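Long-range contact in putative glutathionylspermidine synthase (Methylobacillus flagellatus, PDB 3N6X), which is probably an ATP-dependent ligase of the circularly permuted ATP-grasp family, named as a glutathionylspermidine synthase though its true substrates are not established: residues M180-A194 with Q462-K473. Sequence-based numbering, arbitrary orientation.
Sequences MMRLFPELFRRYPVA and QGGGTKDTWILK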
loop_
_atom_site.group_PDB
_atom_site.type_symbol
_atom_site.label_atom_id
_atom_site.label_comp_id
_atom_site.label_asym_id
_atom_site.label_seq_id
_atom_site.Cartn_x
_atom_site.Cartn_y
_atom_site.Cartn_z
HETATM N N MSE A 180 8.438 17.103 -9.069
HETATM C CA MSE A 180 7.643 18.324 -8.913
HETATM C C MSE A 180 8.510 19.496 -8.474
HETATM O O MSE A 180 8.305 20.619 -8.942
HETATM C CB MSE A 180 6.499 18.107 -7.896
HETATM C CG MSE A 180 5.378 17.223 -8.426
HETATM SE SE MSE A 180 4.280 18.031 -9.829
HETATM C CE MSE A 180 3.563 19.495 -8.874
HETATM N N MSE A 181 9.460 19.243 -7.538
HETATM C CA MSE A 181 10.386 20.256 -7.033
HETATM C C MSE A 181 11.360 20.706 -8.147
HETATM O O MSE A 181 11.728 21.882 -8.211
HETATM C CB MSE A 181 11.162 19.720 -5.810
HETATM C CG MSE A 181 12.152 20.755 -5.215
HETATM SE SE MSE A 181 11.262 22.425 -4.594
HETATM C CE MSE A 181 10.585 21.730 -2.920
ATOM N N ARG A 182 11.763 19.767 -9.022
ATOM C CA ARG A 182 12.672 20.051 -10.131
ATOM C C ARG A 182 11.952 20.890 -11.213
ATOM O O ARG A 182 12.520 21.858 -11.708
ATOM C CB ARG A 182 13.198 18.730 -10.717
ATOM C CG ARG A 182 14.389 18.853 -11.645
ATOM C CD ARG A 182 14.770 17.467 -12.148
ATOM N NE ARG A 182 16.095 17.432 -12.771
ATOM C CZ ARG A 182 16.592 16.366 -13.392
ATOM N NH1 ARG A 182 15.879 15.248 -13.479
ATOM N NH2 ARG A 182 17.804 16.408 -13.929
ATOM N N LEU A 183 10.694 20.536 -11.544
ATOM C CA LEU A 183 9.924 21.252 -12.560
ATOM C C LEU A 183 9.415 22.603 -12.069
ATOM O O LEU A 183 9.539 23.592 -12.791
ATOM C CB LEU A 183 8.723 20.407 -13.040
ATOM C CG LEU A 183 9.011 19.133 -13.832
ATOM C CD1 LEU A 183 7.749 18.291 -13.956
ATOM C CD2 LEU A 183 9.573 19.445 -15.214
ATOM N N PHE A 184 8.748 22.637 -10.883
ATOM C CA PHE A 184 8.072 23.854 -10.409
ATOM C C PHE A 184 8.473 24.308 -8.979
ATOM O O PHE A 184 7.608 24.393 -8.097
ATOM C CB PHE A 184 6.540 23.700 -10.526
ATOM C CG PHE A 184 6.070 22.849 -11.687
ATOM C CD1 PHE A 184 6.094 23.344 -12.989
ATOM C CD2 PHE A 184 5.593 21.562 -11.478
ATOM C CE1 PHE A 184 5.650 22.560 -14.063
ATOM C CE2 PHE A 184 5.140 20.784 -12.551
ATOM C CZ PHE A 184 5.164 21.290 -13.836
ATOM N N PRO A 185 9.753 24.717 -8.752
ATOM C CA PRO A 185 10.144 25.172 -7.403
ATOM C C PRO A 185 9.271 26.306 -6.869
ATOM O O PRO A 185 8.940 26.317 -5.683
ATOM C CB PRO A 185 11.611 25.610 -7.585
ATOM C CG PRO A 185 11.800 25.761 -9.061
ATOM C CD PRO A 185 10.903 24.745 -9.681
ATOM N N GLU A 186 8.837 27.216 -7.755
ATOM C CA GLU A 186 8.001 28.364 -7.380
ATOM C C GLU A 186 6.646 27.954 -6.749
ATOM O O GLU A 186 6.114 28.678 -5.908
ATOM C CB GLU A 186 7.813 29.324 -8.578
ATOM C CG GLU A 186 6.911 28.795 -9.694
ATOM C CD GLU A 186 7.535 27.852 -10.715
ATOM O OE1 GLU A 186 8.714 27.462 -10.543
ATOM O OE2 GLU A 186 6.834 27.505 -11.691
ATOM N N LEU A 187 6.119 26.772 -7.133
ATOM C CA LEU A 187 4.855 26.229 -6.617
ATOM C C LEU A 187 4.999 25.830 -5.141
ATOM O O LEU A 187 4.074 26.021 -4.352
ATOM C CB LEU A 187 4.449 25.018 -7.468
ATOM C CG LEU A 187 2.966 24.713 -7.648
ATOM C CD1 LEU A 187 2.114 25.953 -7.579
ATOM C CD2 LEU A 187 2.738 23.964 -8.942
ATOM N N PHE A 188 6.175 25.338 -4.765
ATOM C CA PHE A 188 6.473 24.944 -3.392
ATOM C C PHE A 188 6.680 26.154 -2.479
ATOM O O PHE A 188 6.675 26.013 -1.248
ATOM C CB PHE A 188 7.669 23.977 -3.350
ATOM C CG PHE A 188 7.307 22.601 -3.859
ATOM C CD1 PHE A 188 7.297 22.325 -5.226
ATOM C CD2 PHE A 188 6.905 21.600 -2.981
ATOM C CE1 PHE A 188 6.929 21.061 -5.699
ATOM C CE2 PHE A 188 6.541 20.335 -3.455
ATOM C CZ PHE A 188 6.566 20.069 -4.808
ATOM N N ARG A 189 6.843 27.349 -3.079
ATOM C CA ARG A 189 6.968 28.596 -2.330
ATOM C C ARG A 189 5.555 29.061 -1.930
ATOM O O ARG A 189 5.367 29.587 -0.834
ATOM C CB ARG A 189 7.683 29.667 -3.187
ATOM C CG ARG A 189 8.052 30.957 -2.435
ATOM C CD ARG A 189 8.694 31.991 -3.366
ATOM N NE ARG A 189 7.797 32.359 -4.465
ATOM C CZ ARG A 189 8.111 32.256 -5.752
ATOM N NH1 ARG A 189 9.323 31.861 -6.119
ATOM N NH2 ARG A 189 7.222 32.577 -6.685
ATOM N N ARG A 190 4.557 28.817 -2.816
ATOM C CA ARG A 190 3.147 29.201 -2.618
ATOM C C ARG A 190 2.366 28.279 -1.674
ATOM O O ARG A 190 1.363 28.712 -1.111
ATOM C CB ARG A 190 2.421 29.317 -3.964
ATOM C CG ARG A 190 3.091 30.294 -4.937
ATOM C CD ARG A 190 2.500 30.213 -6.327
ATOM N NE ARG A 190 1.334 31.085 -6.456
ATOM C CZ ARG A 190 1.150 31.939 -7.454
ATOM N NH1 ARG A 190 2.044 32.033 -8.431
ATOM N NH2 ARG A 190 0.068 32.702 -7.488
ATOM N N TYR A 191 2.803 27.000 -1.520
ATOM C CA TYR A 191 2.145 26.036 -0.625
ATOM C C TYR A 191 3.085 25.557 0.487
ATOM O O TYR A 191 4.248 25.224 0.213
ATOM C CB TYR A 191 1.637 24.825 -1.405
ATOM C CG TYR A 191 0.323 25.044 -2.112
ATOM C CD1 TYR A 191 -0.886 24.784 -1.473
ATOM C CD2 TYR A 191 0.286 25.408 -3.456
ATOM C CE1 TYR A 191 -2.100 24.941 -2.133
ATOM C CE2 TYR A 191 -0.924 25.551 -4.133
ATOM C CZ TYR A 191 -2.117 25.317 -3.466
ATOM O OH TYR A 191 -3.313 25.457 -4.127
ATOM N N PRO A 192 2.575 25.435 1.746
ATOM C CA PRO A 192 3.417 24.888 2.826
ATOM C C PRO A 192 3.409 23.344 2.799
ATOM O O PRO A 192 2.776 22.705 3.650
ATOM C CB PRO A 192 2.760 25.451 4.093
ATOM C CG PRO A 192 1.315 25.607 3.736
ATOM C CD PRO A 192 1.207 25.744 2.226
ATOM N N VAL A 193 4.101 22.746 1.801
ATOM C CA VAL A 193 4.120 21.294 1.599
ATOM C C VAL A 193 5.059 20.592 2.580
ATOM O O VAL A 193 6.235 20.947 2.663
ATOM C CB VAL A 193 4.414 20.911 0.115
ATOM C CG1 VAL A 193 4.316 19.393 -0.100
ATOM C CG2 VAL A 193 3.480 21.652 -0.836
ATOM N N ALA A 194 4.531 19.602 3.341
ATOM C CA ALA A 194 5.343 18.820 4.283
ATOM C C ALA A 194 6.315 17.906 3.512
ATOM O O ALA A 194 5.949 17.378 2.462
ATOM C CB ALA A 194 4.450 17.988 5.187
ATOM N N GLN A 462 -3.849 -0.668 -17.346
ATOM C CA GLN A 462 -4.827 -0.137 -18.301
ATOM C C GLN A 462 -5.162 1.346 -18.050
ATOM O O GLN A 462 -6.171 1.663 -17.402
ATOM C CB GLN A 462 -6.101 -1.007 -18.325
ATOM N N GLY A 463 -4.304 2.231 -18.569
ATOM C CA GLY A 463 -4.476 3.683 -18.492
ATOM C C GLY A 463 -4.291 4.301 -17.116
ATOM O O GLY A 463 -4.918 5.319 -16.801
ATOM N N GLY A 464 -3.403 3.714 -16.319
ATOM C CA GLY A 464 -3.119 4.199 -14.973
ATOM C C GLY A 464 -1.837 5.000 -14.874
ATOM O O GLY A 464 -0.825 4.640 -15.482
ATOM N N GLY A 465 -1.884 6.082 -14.095
ATOM C CA GLY A 465 -0.732 6.948 -13.863
ATOM C C GLY A 465 -0.557 7.342 -12.409
ATOM O O GLY A 465 -1.306 6.880 -11.550
ATOM N N THR A 466 0.451 8.191 -12.113
ATOM C CA THR A 466 0.674 8.678 -10.741
ATOM C C THR A 466 0.684 10.197 -10.642
ATOM O O THR A 466 0.827 10.903 -11.647
ATOM C CB THR A 466 1.925 8.081 -10.098
ATOM O OG1 THR A 466 3.074 8.519 -10.807
ATOM C CG2 THR A 466 1.880 6.565 -10.011
ATOM N N LYS A 467 0.515 10.690 -9.413
ATOM C CA LYS A 467 0.518 12.101 -9.059
ATOM C C LYS A 467 1.342 12.255 -7.807
ATOM O O LYS A 467 1.520 11.285 -7.065
ATOM C CB LYS A 467 -0.913 12.575 -8.754
ATOM C CG LYS A 467 -1.791 12.777 -9.968
ATOM C CD LYS A 467 -3.178 13.172 -9.533
ATOM C CE LYS A 467 -4.036 13.628 -10.686
ATOM N NZ LYS A 467 -3.985 15.102 -10.854
ATOM N N ASP A 468 1.797 13.474 -7.527
ATOM C CA ASP A 468 2.459 13.792 -6.268
ATOM C C ASP A 468 1.345 14.096 -5.268
ATOM O O ASP A 468 0.321 14.653 -5.658
ATOM C CB ASP A 468 3.360 15.035 -6.447
ATOM C CG ASP A 468 4.205 15.418 -5.239
ATOM O OD1 ASP A 468 4.237 14.634 -4.256
ATOM O OD2 ASP A 468 4.840 16.492 -5.279
ATOM N N THR A 469 1.511 13.696 -4.005
ATOM C CA THR A 469 0.519 13.991 -2.961
ATOM C C THR A 469 1.107 15.001 -2.004
ATOM O O THR A 469 2.142 14.736 -1.369
ATOM C CB THR A 469 0.060 12.701 -2.225
ATOM O OG1 THR A 469 -0.364 11.741 -3.180
ATOM C CG2 THR A 469 -1.065 12.964 -1.218
ATOM N N TRP A 470 0.456 16.161 -1.895
ATOM C CA TRP A 470 0.904 17.233 -1.017
ATOM C C TRP A 470 0.120 17.239 0.276
ATOM O O TRP A 470 -1.107 17.327 0.251
ATOM C CB TRP A 470 0.733 18.590 -1.704
ATOM C CG TRP A 470 1.645 18.847 -2.871
ATOM C CD1 TRP A 470 2.607 18.017 -3.376
ATOM C CD2 TRP A 470 1.692 20.042 -3.658
ATOM N NE1 TRP A 470 3.227 18.609 -4.450
ATOM C CE2 TRP A 470 2.686 19.856 -4.645
ATOM C CE3 TRP A 470 0.981 21.260 -3.627
ATOM C CZ2 TRP A 470 3.006 20.850 -5.579
ATOM C CZ3 TRP A 470 1.283 22.232 -4.566
ATOM C CH2 TRP A 470 2.288 22.029 -5.524
ATOM N N ILE A 471 0.817 17.158 1.411
ATOM C CA ILE A 471 0.188 17.308 2.712
ATOM C C ILE A 471 0.628 18.656 3.244
ATOM O O ILE A 471 1.834 18.911 3.366
ATOM C CB ILE A 471 0.488 16.115 3.691
ATOM C CG1 ILE A 471 -0.413 14.883 3.366
ATOM C CG2 ILE A 471 0.253 16.530 5.146
ATOM C CD1 ILE A 471 -0.091 14.086 2.124
ATOM N N LEU A 472 -0.330 19.564 3.447
ATOM C CA LEU A 472 -0.032 20.916 3.925
ATOM C C LEU A 472 0.304 20.931 5.398
ATOM O O LEU A 472 -0.297 20.182 6.171
ATOM C CB LEU A 472 -1.177 21.889 3.600
ATOM C CG LEU A 472 -1.546 22.017 2.109
ATOM C CD1 LEU A 472 -2.402 23.241 1.874
ATOM C CD2 LEU A 472 -0.270 22.046 1.196
ATOM N N LYS A 473 1.324 21.731 5.780
ATOM C CA LYS A 473 1.814 21.816 7.169
ATOM C C LYS A 473 0.820 22.475 8.133
ATOM O O LYS A 473 0.109 23.400 7.757
ATOM C CB LYS A 473 3.178 22.513 7.226
ATOM C CG LYS A 473 4.321 21.635 6.750
ATOM C CD LYS A 473 5.662 22.341 6.873
ATOM C CE LYS A 473 6.180 22.818 5.541
ATOM N NZ LYS A 473 7.476 23.525 5.679
HETATM O O HOH W 1 3.674 16.161 1.498
#
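Val193 lies over one face of the Trp470 indole, its CG2 in CH-pi contact 4.1 Å from the centroid of the five-membered ring, while CG1 touches CG and CD1. Placing CG1 anti to the backbone N (chi1 -175°) lets both methyls meet the indole. At the edge of the indole, Leu187 CG comes within 3.5 Å of Trp470 CH2, and Tyr191 CD2 meets CZ3. Trp470 CE3 in turn lies over a face of the Tyr191 ring, offset toward its rim, with the planes inclined at 59°. Phe188 meets the indole obliquely, CZ being 3.7 Å from Trp470 NE1, and the three rings form an aromatic cluster. The selenomethionine Met180, bent along its chain, brings CE to Trp470 CZ2 at 3.6 Å. Trp470 NE1 donates to Asp468 OD2 (2.8 Å) in the indole plane but from well above the carboxylate plane; Arg177 makes a salt bridge to the same oxygen, which also lies at the Phe188 ring edge. In this ATP-grasp-family protein, the contact packs the short helix 185-190 and its exit against the C-terminal end of strand 464-471, a member of the large mixed sheet. Beyond Pro192, centre of an inverse gamma turn, Val193 and Leu472 form a single antiparallel bridge as a non-hydrogen-bonded pair, flanked by Ala194 N to Ile471 O and Lys473 N to Pro192 O, both 2.8 Å. A water links Ala194 O to Ile471 N.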